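Local atomic coordinates of adenosine kinase, putative (Trypanosoma brucei, PDB entry 3OTX), a protein that probably catalyses the magnesium-dependent transfer of a phosphate group from ATP to adenosine, giving AMP and ADP in purine salvage. Residues V264-I269 and D301-G306; L308-V313 and R318-T323; G324-Q329 and K342-P347. The protein carries 1 engineered substitution. One frame throughout, in Å; residues are numbered along the deposited sequence.

Contact 1: V264-I269 and D301-G306. With AP5 (bis(adenosine)-5'-pentaphosphate), chain C.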
loop_
_atom_site.group_PDB
_atom_site.type_symbol
_atom_site.label_atom_id
_atom_site.label_comp_id
_atom_site.label_asym_id
_atom_site.label_seq_id
_atom_site.Cartn_x
_atom_site.Cartn_y
_atom_site.Cartn_z
ATOM N N VAL A 264 11.723 -6.868 1.875
ATOM C CA VAL A 264 11.417 -6.451 3.246
ATOM C C VAL A 264 10.111 -7.118 3.652
ATOM O O VAL A 264 9.078 -6.831 3.051
ATOM C CB VAL A 264 11.191 -4.923 3.304
ATOM C CG1 VAL A 264 10.869 -4.467 4.743
ATOM C CG2 VAL A 264 12.410 -4.155 2.765
ATOM N N PHE A 265 10.138 -7.982 4.662
ATOM C CA PHE A 265 8.930 -8.670 5.138
ATOM C C PHE A 265 8.729 -8.339 6.613
ATOM O O PHE A 265 9.564 -8.690 7.465
ATOM C CB PHE A 265 9.049 -10.203 5.012
ATOM C CG PHE A 265 9.090 -10.720 3.610
ATOM C CD1 PHE A 265 8.359 -10.102 2.597
ATOM C CD2 PHE A 265 9.835 -11.878 3.319
ATOM C CE1 PHE A 265 8.374 -10.619 1.293
ATOM C CE2 PHE A 265 9.853 -12.399 2.020
ATOM C CZ PHE A 265 9.124 -11.749 1.020
ATOM N N THR A 266 7.621 -7.672 6.903
ATOM C CA THR A 266 7.283 -7.308 8.268
ATOM C C THR A 266 6.593 -8.475 8.966
ATOM O O THR A 266 5.969 -9.337 8.320
ATOM C CB THR A 266 6.397 -6.049 8.341
ATOM O OG1 THR A 266 5.168 -6.292 7.637
ATOM C CG2 THR A 266 7.090 -4.856 7.686
ATOM N N ARG A 267 6.716 -8.478 10.303
ATOM C CA ARG A 267 6.258 -9.602 11.097
ATOM C C ARG A 267 5.521 -9.182 12.363
ATOM O O ARG A 267 5.638 -9.839 13.384
ATOM C CB ARG A 267 7.415 -10.570 11.411
ATOM C CG ARG A 267 8.000 -11.210 10.121
ATOM C CD ARG A 267 8.773 -12.452 10.486
ATOM N NE ARG A 267 9.935 -12.066 11.267
ATOM C CZ ARG A 267 10.954 -12.884 11.496
ATOM N NH1 ARG A 267 10.922 -14.129 11.022
ATOM N NH2 ARG A 267 11.999 -12.468 12.200
ATOM N N ASP A 268 4.688 -8.150 12.243
ATOM C CA ASP A 268 4.012 -7.494 13.402
ATOM C C ASP A 268 4.953 -7.222 14.595
ATOM O O ASP A 268 5.855 -6.378 14.447
ATOM C CB ASP A 268 2.674 -8.162 13.830
ATOM C CG ASP A 268 2.797 -9.648 14.084
ATOM O OD1 ASP A 268 3.038 -10.049 15.237
ATOM O OD2 ASP A 268 2.675 -10.412 13.099
ATOM N N ILE A 269 4.825 -7.950 15.719
ATOM C CA ILE A 269 5.698 -7.687 16.892
ATOM C C ILE A 269 7.076 -8.359 16.722
ATOM O O ILE A 269 8.029 -8.022 17.421
ATOM C CB ILE A 269 5.062 -8.044 18.226
ATOM C CG1 ILE A 269 4.737 -9.512 18.293
ATOM C CG2 ILE A 269 3.811 -7.182 18.469
ATOM C CD1 ILE A 269 4.536 -9.997 19.732
ATOM N N ASP A 301 0.363 -0.124 5.532
ATOM C CA ASP A 301 0.589 1.113 4.782
ATOM C C ASP A 301 1.427 2.101 5.589
ATOM O O ASP A 301 2.250 2.843 5.023
ATOM C CB ASP A 301 -0.746 1.771 4.416
ATOM C CG ASP A 301 -1.594 0.898 3.510
ATOM O OD1 ASP A 301 -1.021 0.074 2.750
ATOM O OD2 ASP A 301 -2.833 1.055 3.512
ATOM N N ALA A 302 1.210 2.158 6.899
ATOM C CA ALA A 302 1.969 3.095 7.740
ATOM C C ALA A 302 3.449 2.723 7.759
ATOM O O ALA A 302 4.313 3.611 7.658
ATOM C CB ALA A 302 1.392 3.158 9.141
ATOM N N PHE A 303 3.741 1.420 7.847
ATOM C CA PHE A 303 5.147 0.981 7.737
ATOM C C PHE A 303 5.747 1.478 6.413
ATOM O O PHE A 303 6.848 2.060 6.397
ATOM C CB PHE A 303 5.281 -0.556 7.815
ATOM C CG PHE A 303 6.688 -1.032 7.535
ATOM C CD1 PHE A 303 7.641 -1.008 8.544
ATOM C CD2 PHE A 303 7.043 -1.435 6.262
ATOM C CE1 PHE A 303 8.941 -1.403 8.300
ATOM C CE2 PHE A 303 8.355 -1.826 5.990
ATOM C CZ PHE A 303 9.312 -1.799 7.021
ATOM N N MET A 304 5.037 1.242 5.307
ATOM C CA MET A 304 5.541 1.598 3.991
ATOM C C MET A 304 5.736 3.117 3.863
ATOM O O MET A 304 6.732 3.567 3.266
ATOM C CB MET A 304 4.633 1.047 2.895
ATOM C CG MET A 304 5.152 1.230 1.503
ATOM S SD MET A 304 6.481 0.039 1.202
ATOM C CE MET A 304 7.562 1.060 0.255
ATOM N N GLY A 305 4.810 3.903 4.414
ATOM C CA GLY A 305 5.009 5.361 4.416
ATOM C C GLY A 305 6.290 5.815 5.097
ATOM O O GLY A 305 7.010 6.676 4.562
ATOM N N GLY A 306 6.601 5.234 6.266
ATOM C CA GLY A 306 7.788 5.645 7.009
ATOM C C GLY A 306 9.016 5.182 6.243
ATOM O O GLY A 306 10.016 5.934 6.119
HETATM P PA AP5 C . 2.456 -5.946 10.252
HETATM O O1A AP5 C . 1.397 -6.557 11.164
HETATM O O2A AP5 C . 3.509 -6.930 9.781
HETATM O O3A AP5 C . 1.844 -5.269 8.926
HETATM P PB AP5 C . 0.605 -5.811 8.045
HETATM O O1B AP5 C . 0.316 -7.260 8.285
HETATM O O2B AP5 C . 0.867 -5.383 6.642
HETATM O O3B AP5 C . -0.548 -4.923 8.691
HETATM P PG AP5 C . -2.135 -5.047 8.720
HETATM O O1G AP5 C . -2.602 -4.309 9.937
HETATM O O2G AP5 C . -2.661 -6.463 8.792
HETATM O O3G AP5 C . -2.486 -4.235 7.444
HETATM P PD AP5 C . -3.919 -3.899 6.776
HETATM O O1D AP5 C . -5.103 -4.479 7.529
HETATM O O2D AP5 C . -3.758 -4.236 5.320
HETATM O O3D AP5 C . -3.989 -2.309 7.015
HETATM P PE AP5 C . -3.366 -1.175 6.050
HETATM O O1E AP5 C . -2.029 -1.631 5.536
HETATM O O2E AP5 C . -3.432 0.173 6.764
HETATM O O5F AP5 C . 3.068 -4.675 11.013
HETATM C C5F AP5 C . 3.964 -3.785 10.347
HETATM C C4F AP5 C . 4.796 -3.067 11.382
HETATM O O4F AP5 C . 3.941 -2.428 12.340
HETATM C C3F AP5 C . 5.665 -3.976 12.246
HETATM O O3F AP5 C . 6.900 -4.199 11.610
HETATM C C2F AP5 C . 5.753 -3.235 13.549
HETATM O O2F AP5 C . 6.730 -2.229 13.461
HETATM C C1F AP5 C . 4.387 -2.546 13.635
HETATM N N9A AP5 C . 3.368 -3.336 14.385
HETATM C C8A AP5 C . 2.261 -3.998 13.847
HETATM N N7A AP5 C . 1.582 -4.571 14.879
HETATM C C5A AP5 C . 2.218 -4.275 16.037
HETATM C C6A AP5 C . 1.958 -4.549 17.362
HETATM N N6A AP5 C . 0.837 -5.163 17.749
HETATM N N1A AP5 C . 2.820 -4.072 18.320
HETATM C C2A AP5 C . 3.926 -3.303 17.995
HETATM N N3A AP5 C . 4.168 -3.025 16.666
HETATM C C4A AP5 C . 3.327 -3.477 15.716
HETATM O O5J AP5 C . -4.381 -1.161 4.782
HETATM C C5J AP5 C . -5.743 -0.820 4.977
HETATM C C4J AP5 C . -6.156 -0.124 3.691
HETATM O O4J AP5 C . -6.261 -1.070 2.614
HETATM C C3J AP5 C . -7.557 0.493 3.747
HETATM O O3J AP5 C . -7.402 1.906 3.877
HETATM C C2J AP5 C . -8.225 0.071 2.428
HETATM O O2J AP5 C . -8.863 1.142 1.743
HETATM C C1J AP5 C . -7.051 -0.448 1.634
HETATM N N9B AP5 C . -7.428 -1.398 0.577
HETATM C C8B AP5 C . -8.101 -2.573 0.774
HETATM N N7B AP5 C . -8.292 -3.130 -0.450
HETATM C C5B AP5 C . -7.740 -2.314 -1.403
HETATM C C6B AP5 C . -7.640 -2.407 -2.796
HETATM N N6B AP5 C . -8.203 -3.385 -3.523
HETATM N N1B AP5 C . -7.032 -1.355 -3.425
HETATM C C2B AP5 C . -6.436 -0.299 -2.775
HETATM N N3B AP5 C . -6.573 -0.186 -1.407
HETATM C C4B AP5 C . -7.189 -1.213 -0.746
#
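Thr266 and Phe303 meet head-on: the threonine methyl CG2 sits over the middle of the phenylalanine ring, 3.6 Å from CG2 to the centroid of the Phe303 ring and only 7° off the ring normal. This is a clean CH-pi contact, with CG2 nearly equidistant from all six ring carbons. Phe303 reaches it because its CG lies anti to its own backbone N (chi1 173°), which sends the ring out from the helix towards the strand. Val264, two residues back on the same strand, adds a second apolar touch, its CG1 3.8 Å from CZ of Phe303 and approaching the ring obliquely.

With its methyl committed to the ring, Thr266 turns its hydroxyl the other way, to the inhibitor bis(adenosine)-5'-pentaphosphate. OG1 donates to O2A of the alpha phosphate at 2.8 Å, and the same oxygen takes the backbone N of Asp268 at 3.0 Å, so two protein donors grip O2A. Beyond the strand, the CG2 methyl of Ile269 lies 3.3 Å from N1A of the adenine. At the far end of the phosphate chain, the N of Asp301 donates to O1E (2.8 Å), and the carboxylate of Asp301 is held by Ser66 and Asn69. Asp301 is the predicted proton acceptor, and its backbone N-H here holds the phosphate next to the second adenosine.

Strand 262-267 pairs in parallel with strand 220-224 and antiparallel with 270-276 in the large sheet of this ribokinase-type fold. Helix 300-311 packs against one face of that sheet through Phe303, with Cys321 of helix 317-332 touching Val264, while Phe265 points to the other face and meets helix 242-251.

Contact 2: L308-V313 and R318-T323; sequences LSAYAV and RRCCET
Ala310 and Cys320 are the point of closest backbone approach between the two helices, with their CA atoms 5.1 Å apart. At this point the 308-313 side presents the methyl of Ala310. Its CB lies 3.8 Å from CA of Cys320 and 3.5 Å from OG1 of Thr323, fitting between these two residues one turn apart. The sulfur of Cys320 leans back over the first helix: SG is 3.4 Å from N of Tyr311 and 3.7 Å from its CB. The sulfur also approaches the Tyr311 ring obliquely, a sulfur-aromatic contact. On the other flank, CG2 of Thr323 rests 3.7 Å from OG of Ser309, whose hydroxyl is bonded to the carbonyl of Gly306.

Thr323 divides its two branches neatly. With OG1 beside its own backbone N (chi1 -54°), the hydroxyl turns back along the helix and donates to O of Arg319 at 2.8 Å. That carbonyl also receives the N of Thr323, the two donors arriving from opposite faces of its plane.

The outer side is looser and polar. Arg319 barely touches the facing helix; its NH1 instead makes a salt bridge with OE2 of Glu322 (3.1 Å), which lies in the guanidinium plane, while NE bonds a terminal carboxylate oxygen, O of Pro347, and NH2 the carbonyl O of Ser346. Arg318 is drawn away to Glu281 on strand 279-283.

Helices 300-311 and 317-332 thus form an alpha-alpha hairpin, joined by a short connection and brought close by small side chains, as part of the helical layer beside the large sheet of the PfkB fold.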
loop_
_atom_site.group_PDB
_atom_site.type_symbol
_atom_site.label_atom_id
_atom_site.label_comp_id
_atom_site.label_asym_id
_atom_site.label_seq_id
_atom_site.Cartn_x
_atom_site.Cartn_y
_atom_site.Cartn_z
ATOM N N LEU A 308 9.393 4.792 3.026
ATOM C CA LEU A 308 9.633 5.705 1.890
ATOM C C LEU A 308 10.137 7.060 2.329
ATOM O O LEU A 308 10.972 7.652 1.627
ATOM C CB LEU A 308 8.343 5.907 1.111
ATOM C CG LEU A 308 7.957 4.754 0.220
ATOM C CD1 LEU A 308 6.515 4.964 -0.337
ATOM C CD2 LEU A 308 8.930 4.645 -0.930
ATOM N N SER A 309 9.633 7.573 3.462
ATOM C CA SER A 309 10.093 8.886 3.950
ATOM C C SER A 309 11.589 8.899 4.271
ATOM O O SER A 309 12.252 9.922 4.082
ATOM C CB SER A 309 9.269 9.370 5.142
ATOM O OG SER A 309 9.650 8.709 6.346
ATOM N N ALA A 310 12.114 7.767 4.731
ATOM C CA ALA A 310 13.536 7.659 5.038
ATOM C C ALA A 310 14.332 7.338 3.797
ATOM O O ALA A 310 15.449 7.833 3.644
ATOM C CB ALA A 310 13.766 6.580 6.073
ATOM N N TYR A 311 13.762 6.524 2.915
ATOM C CA TYR A 311 14.473 6.113 1.702
ATOM C C TYR A 311 14.696 7.354 0.832
ATOM O O TYR A 311 15.778 7.504 0.211
ATOM C CB TYR A 311 13.692 5.004 0.927
ATOM C CG TYR A 311 14.553 4.319 -0.118
ATOM C CD1 TYR A 311 15.195 3.119 0.158
ATOM C CD2 TYR A 311 14.804 4.932 -1.362
ATOM C CE1 TYR A 311 16.007 2.504 -0.786
ATOM C CE2 TYR A 311 15.630 4.329 -2.303
ATOM C CZ TYR A 311 16.216 3.120 -2.018
ATOM O OH TYR A 311 17.050 2.516 -2.940
ATOM N N ALA A 312 13.686 8.233 0.794
ATOM C CA ALA A 312 13.728 9.452 -0.016
ATOM C C ALA A 312 14.829 10.432 0.413
ATOM O O ALA A 312 15.237 11.273 -0.385
ATOM C CB ALA A 312 12.346 10.151 -0.037
ATOM N N VAL A 313 15.306 10.326 1.658
ATOM C CA VAL A 313 16.407 11.181 2.128
ATOM C C VAL A 313 17.733 10.436 2.255
ATOM O O VAL A 313 18.663 10.911 2.918
ATOM C CB VAL A 313 16.053 11.968 3.408
ATOM C CG1 VAL A 313 15.005 13.024 3.081
ATOM C CG2 VAL A 313 15.539 11.017 4.540
ATOM N N ARG A 318 18.323 -0.457 6.721
ATOM C CA ARG A 318 17.913 -0.766 8.074
ATOM C C ARG A 318 17.212 0.424 8.757
ATOM O O ARG A 318 16.201 0.250 9.473
ATOM C CB ARG A 318 19.115 -1.237 8.875
ATOM C CG ARG A 318 18.741 -1.919 10.118
ATOM C CD ARG A 318 19.964 -2.660 10.653
ATOM N NE ARG A 318 19.627 -3.207 11.952
ATOM C CZ ARG A 318 19.514 -4.500 12.208
ATOM N NH1 ARG A 318 19.757 -5.391 11.252
ATOM N NH2 ARG A 318 19.211 -4.897 13.438
ATOM N N ARG A 319 17.727 1.631 8.519
ATOM C CA ARG A 319 17.099 2.861 9.012
ATOM C C ARG A 319 15.714 3.105 8.398
ATOM O O ARG A 319 14.850 3.655 9.067
ATOM C CB ARG A 319 18.010 4.084 8.775
ATOM C CG ARG A 319 17.505 5.409 9.380
ATOM C CD ARG A 319 17.227 5.234 10.867
ATOM N NE ARG A 319 16.734 6.436 11.527
ATOM C CZ ARG A 319 16.316 6.488 12.797
ATOM N NH1 ARG A 319 16.332 5.402 13.556
ATOM N NH2 ARG A 319 15.886 7.634 13.318
ATOM N N CYS A 320 15.545 2.731 7.138
ATOM C CA CYS A 320 14.254 2.841 6.456
ATOM C C CYS A 320 13.254 1.945 7.195
ATOM O O CYS A 320 12.115 2.344 7.480
ATOM C CB CYS A 320 14.393 2.437 4.981
ATOM S SG CYS A 320 15.334 3.660 4.013
ATOM N N CYS A 321 13.708 0.745 7.549
ATOM C CA CYS A 321 12.890 -0.178 8.367
ATOM C C CYS A 321 12.555 0.375 9.759
ATOM O O CYS A 321 11.401 0.323 10.199
ATOM C CB CYS A 321 13.546 -1.573 8.473
ATOM S SG CYS A 321 13.654 -2.473 6.933
ATOM N N GLU A 322 13.564 0.897 10.470
ATOM C CA GLU A 322 13.356 1.569 11.763
ATOM C C GLU A 322 12.314 2.681 11.642
ATOM O O GLU A 322 11.460 2.828 12.512
ATOM C CB GLU A 322 14.689 2.089 12.343
ATOM C CG GLU A 322 15.637 0.947 12.710
ATOM C CD GLU A 322 17.067 1.393 12.936
ATOM O OE1 GLU A 322 17.843 0.529 13.388
ATOM O OE2 GLU A 322 17.400 2.584 12.695
ATOM N N THR A 323 12.386 3.454 10.559
ATOM C CA THR A 323 11.437 4.560 10.364
ATOM C C THR A 323 10.013 4.021 10.119
ATOM O O THR A 323 9.034 4.552 10.678
ATOM C CB THR A 323 11.890 5.472 9.214
ATOM O OG1 THR A 323 13.231 5.903 9.463
ATOM C CG2 THR A 323 10.977 6.702 9.119
#

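Contact 3: G324-Q329 and K342-P347; sequences GHYTAQ and KPSFSP. With AP5 (bis(adenosine)-5'-pentaphosphate), chain C.
Tyr326 and Phe345 lie in nearly parallel planes, 12° apart, but slid so far that the rings barely overlap, with centroids 4.6 Å apart. The side chains run past each other in opposite directions, and each ring therefore covers the other's CB. CB of Tyr326 stands 3.6 Å from the centroid of the Phe345 ring, over its face, and CB of Phe345 sits over the centre of the tyrosine ring. These are reciprocal CH-pi contacts. CG of Tyr326 lies anti to its own backbone N (chi1 166°), and Phe345 does the same, which stretches the two side chains out alongside each other.

The polar part centres on a hydrogen bond across the contact: N of Ser344 donates to OH of Tyr326 at 2.8 Å, nearly straight at 171°. OG of Ser344 is also close, 3.2 Å from the same OH.

Apolar contact fills in beside it. CB of Pro343 lies 4.2 Å from CE2 of Tyr326, the proline crossing the tyrosine at about a right angle, and Trp76 of helix 66-76 touches both residues.

Neighbouring residues of the same helix meet the inhibitor. NE2 of Gln329 donates to N3A of an adenine at 3.2 Å while also bonding the carbonyl of Pro286, and CB of Ala328 and CD2 of His325 lie close to the ribose.

Chemically, then, the irregular C-terminal segment is held to the helix surface by aromatic faces and by one phenol that accepts a backbone N-H, whereas Gln329, about one turn further on, gives an amide N-H to the adenine.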
loop_
_atom_site.group_PDB
_atom_site.type_symbol
_atom_site.label_atom_id
_atom_site.label_comp_id
_atom_site.label_asym_id
_atom_site.label_seq_id
_atom_site.Cartn_x
_atom_site.Cartn_y
_atom_site.Cartn_z
ATOM N N GLY A 324 9.917 2.957 9.332
ATOM C CA GLY A 324 8.634 2.304 9.087
ATOM C C GLY A 324 8.064 1.756 10.390
ATOM O O GLY A 324 6.850 1.788 10.584
ATOM N N HIS A 325 8.918 1.231 11.274
ATOM C CA HIS A 325 8.405 0.766 12.576
ATOM C C HIS A 325 7.844 1.932 13.374
ATOM O O HIS A 325 6.809 1.802 14.024
ATOM C CB HIS A 325 9.482 0.082 13.410
ATOM C CG HIS A 325 10.010 -1.167 12.802
ATOM N ND1 HIS A 325 11.207 -1.717 13.209
ATOM C CD2 HIS A 325 9.522 -1.980 11.832
ATOM C CE1 HIS A 325 11.438 -2.815 12.506
ATOM N NE2 HIS A 325 10.428 -2.998 11.670
ATOM N N TYR A 326 8.529 3.070 13.322
ATOM C CA TYR A 326 8.066 4.233 14.043
ATOM C C TYR A 326 6.652 4.654 13.555
ATOM O O TYR A 326 5.724 4.837 14.360
ATOM C CB TYR A 326 9.072 5.396 13.892
ATOM C CG TYR A 326 8.437 6.671 14.345
ATOM C CD1 TYR A 326 8.254 6.950 15.702
ATOM C CD2 TYR A 326 7.944 7.563 13.411
ATOM C CE1 TYR A 326 7.615 8.135 16.121
ATOM C CE2 TYR A 326 7.288 8.731 13.806
ATOM C CZ TYR A 326 7.134 9.000 15.153
ATOM O OH TYR A 326 6.492 10.162 15.507
ATOM N N THR A 327 6.517 4.841 12.251
ATOM C CA THR A 327 5.254 5.281 11.697
ATOM C C THR A 327 4.145 4.254 11.923
ATOM O O THR A 327 3.029 4.627 12.282
ATOM C CB THR A 327 5.354 5.695 10.212
ATOM O OG1 THR A 327 6.001 4.684 9.468
ATOM C CG2 THR A 327 6.186 6.981 10.074
ATOM N N ALA A 328 4.459 2.974 11.751
ATOM C CA ALA A 328 3.449 1.926 12.002
ATOM C C ALA A 328 2.990 1.951 13.459
ATOM O O ALA A 328 1.779 1.895 13.746
ATOM C CB ALA A 328 4.001 0.552 11.625
ATOM N N GLN A 329 3.950 2.089 14.376
ATOM C CA GLN A 329 3.623 2.138 15.776
ATOM C C GLN A 329 2.809 3.378 16.139
ATOM O O GLN A 329 1.941 3.313 16.999
ATOM C CB GLN A 329 4.863 1.953 16.641
ATOM C CG GLN A 329 5.290 0.481 16.589
ATOM C CD GLN A 329 6.353 0.093 17.585
ATOM O OE1 GLN A 329 7.059 0.938 18.133
ATOM N NE2 GLN A 329 6.471 -1.196 17.832
ATOM N N LYS A 342 2.745 16.449 14.373
ATOM C CA LYS A 342 4.079 16.320 13.808
ATOM C C LYS A 342 4.744 15.083 14.379
ATOM O O LYS A 342 4.486 14.699 15.522
ATOM C CB LYS A 342 4.931 17.564 14.105
ATOM C CG LYS A 342 4.681 18.754 13.166
ATOM C CD LYS A 342 5.380 20.022 13.679
ATOM C CE LYS A 342 5.116 21.251 12.794
ATOM N NZ LYS A 342 6.007 22.408 13.142
ATOM N N PRO A 343 5.601 14.444 13.581
ATOM C CA PRO A 343 6.334 13.287 14.075
ATOM C C PRO A 343 7.344 13.668 15.160
ATOM O O PRO A 343 7.785 14.814 15.216
ATOM C CB PRO A 343 7.080 12.773 12.845
ATOM C CG PRO A 343 6.908 13.787 11.776
ATOM C CD PRO A 343 5.896 14.777 12.175
ATOM N N SER A 344 7.687 12.697 16.003
ATOM C CA SER A 344 8.698 12.855 17.039
ATOM C C SER A 344 9.891 11.954 16.731
ATOM O O SER A 344 10.622 11.560 17.626
ATOM C CB SER A 344 8.106 12.460 18.392
ATOM O OG SER A 344 7.545 11.154 18.306
ATOM N N PHE A 345 10.069 11.632 15.454
ATOM C CA PHE A 345 11.105 10.714 14.993
ATOM C C PHE A 345 11.435 11.199 13.607
ATOM O O PHE A 345 10.531 11.468 12.805
ATOM C CB PHE A 345 10.526 9.285 14.938
ATOM C CG PHE A 345 11.428 8.227 14.312
ATOM C CD1 PHE A 345 11.914 7.171 15.091
ATOM C CD2 PHE A 345 11.728 8.240 12.949
ATOM C CE1 PHE A 345 12.727 6.166 14.537
ATOM C CE2 PHE A 345 12.528 7.242 12.383
ATOM C CZ PHE A 345 13.033 6.203 13.179
ATOM N N SER A 346 12.722 11.331 13.325
ATOM C CA SER A 346 13.149 11.599 11.963
ATOM C C SER A 346 14.153 10.556 11.492
ATOM O O SER A 346 15.003 10.092 12.265
ATOM C CB SER A 346 13.698 13.024 11.815
ATOM O OG SER A 346 14.474 13.372 12.932
ATOM N N PRO A 347 14.049 10.169 10.214
ATOM C CA PRO A 347 14.991 9.237 9.590
ATOM C C PRO A 347 16.449 9.548 9.978
ATOM O O PRO A 347 17.250 8.657 10.308
ATOM C CB PRO A 347 14.779 9.498 8.092
ATOM C CG PRO A 347 13.377 9.996 7.969
ATOM C CD PRO A 347 12.977 10.588 9.285
ATOM O OXT PRO A 347 16.857 10.716 9.973
HETATM P PA AP5 C . 2.456 -5.946 10.252
HETATM O O1A AP5 C . 1.397 -6.557 11.164
HETATM O O2A AP5 C . 3.509 -6.930 9.781
HETATM O O3A AP5 C . 1.844 -5.269 8.926
HETATM P PB AP5 C . 0.605 -5.811 8.045
HETATM O O1B AP5 C . 0.316 -7.260 8.285
HETATM O O2B AP5 C . 0.867 -5.383 6.642
HETATM O O3B AP5 C . -0.548 -4.923 8.691
HETATM P PG AP5 C . -2.135 -5.047 8.720
HETATM O O1G AP5 C . -2.602 -4.309 9.937
HETATM O O2G AP5 C . -2.661 -6.463 8.792
HETATM O O3G AP5 C . -2.486 -4.235 7.444
HETATM P PD AP5 C . -3.919 -3.899 6.776
HETATM O O1D AP5 C . -5.103 -4.479 7.529
HETATM O O2D AP5 C . -3.758 -4.236 5.320
HETATM O O3D AP5 C . -3.989 -2.309 7.015
HETATM P PE AP5 C . -3.366 -1.175 6.050
HETATM O O1E AP5 C . -2.029 -1.631 5.536
HETATM O O2E AP5 C . -3.432 0.173 6.764
HETATM O O5F AP5 C . 3.068 -4.675 11.013
HETATM C C5F AP5 C . 3.964 -3.785 10.347
HETATM C C4F AP5 C . 4.796 -3.067 11.382
HETATM O O4F AP5 C . 3.941 -2.428 12.340
HETATM C C3F AP5 C . 5.665 -3.976 12.246
HETATM O O3F AP5 C . 6.900 -4.199 11.610
HETATM C C2F AP5 C . 5.753 -3.235 13.549
HETATM O O2F AP5 C . 6.730 -2.229 13.461
HETATM C C1F AP5 C . 4.387 -2.546 13.635
HETATM N N9A AP5 C . 3.368 -3.336 14.385
HETATM C C8A AP5 C . 2.261 -3.998 13.847
HETATM N N7A AP5 C . 1.582 -4.571 14.879
HETATM C C5A AP5 C . 2.218 -4.275 16.037
HETATM C C6A AP5 C . 1.958 -4.549 17.362
HETATM N N6A AP5 C . 0.837 -5.163 17.749
HETATM N N1A AP5 C . 2.820 -4.072 18.320
HETATM C C2A AP5 C . 3.926 -3.303 17.995
HETATM N N3A AP5 C . 4.168 -3.025 16.666
HETATM C C4A AP5 C . 3.327 -3.477 15.716
HETATM O O5J AP5 C . -4.381 -1.161 4.782
HETATM C C5J AP5 C . -5.743 -0.820 4.977
HETATM C C4J AP5 C . -6.156 -0.124 3.691
HETATM O O4J AP5 C . -6.261 -1.070 2.614
HETATM C C3J AP5 C . -7.557 0.493 3.747
HETATM O O3J AP5 C . -7.402 1.906 3.877
HETATM C C2J AP5 C . -8.225 0.071 2.428
HETATM O O2J AP5 C . -8.863 1.142 1.743
HETATM C C1J AP5 C . -7.051 -0.448 1.634
HETATM N N9B AP5 C . -7.428 -1.398 0.577
HETATM C C8B AP5 C . -8.101 -2.573 0.774
HETATM N N7B AP5 C . -8.292 -3.130 -0.450
HETATM C C5B AP5 C . -7.740 -2.314 -1.403
HETATM C C6B AP5 C . -7.640 -2.407 -2.796
HETATM N N6B AP5 C . -8.203 -3.385 -3.523
HETATM N N1B AP5 C . -7.032 -1.355 -3.425
HETATM C C2B AP5 C . -6.436 -0.299 -2.775
HETATM N N3B AP5 C . -6.573 -0.186 -1.407
HETATM C C4B AP5 C . -7.189 -1.213 -0.746
#

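How the contacts relate
The three contacts follow one another along the chain without overlap and lie within 10 to 12 Å of each other, centre to centre, on one side of the molecule. Helix 300-311 serves contacts 1 and 2, and helix 317-332 serves contacts 2 and 3, so contact 2 couples the strand-facing helix to the one carrying the C-terminal segment. The joints are direct: Ala302 O meets Thr327 OG1 at 2.7 Å between contacts 1 and 3, and Arg319 ties contact 2 to the chain end. Contacts 1 and 3 both touch the inhibitor, which places this helix pair in the wall of the nucleotide pocket beside the large sheet.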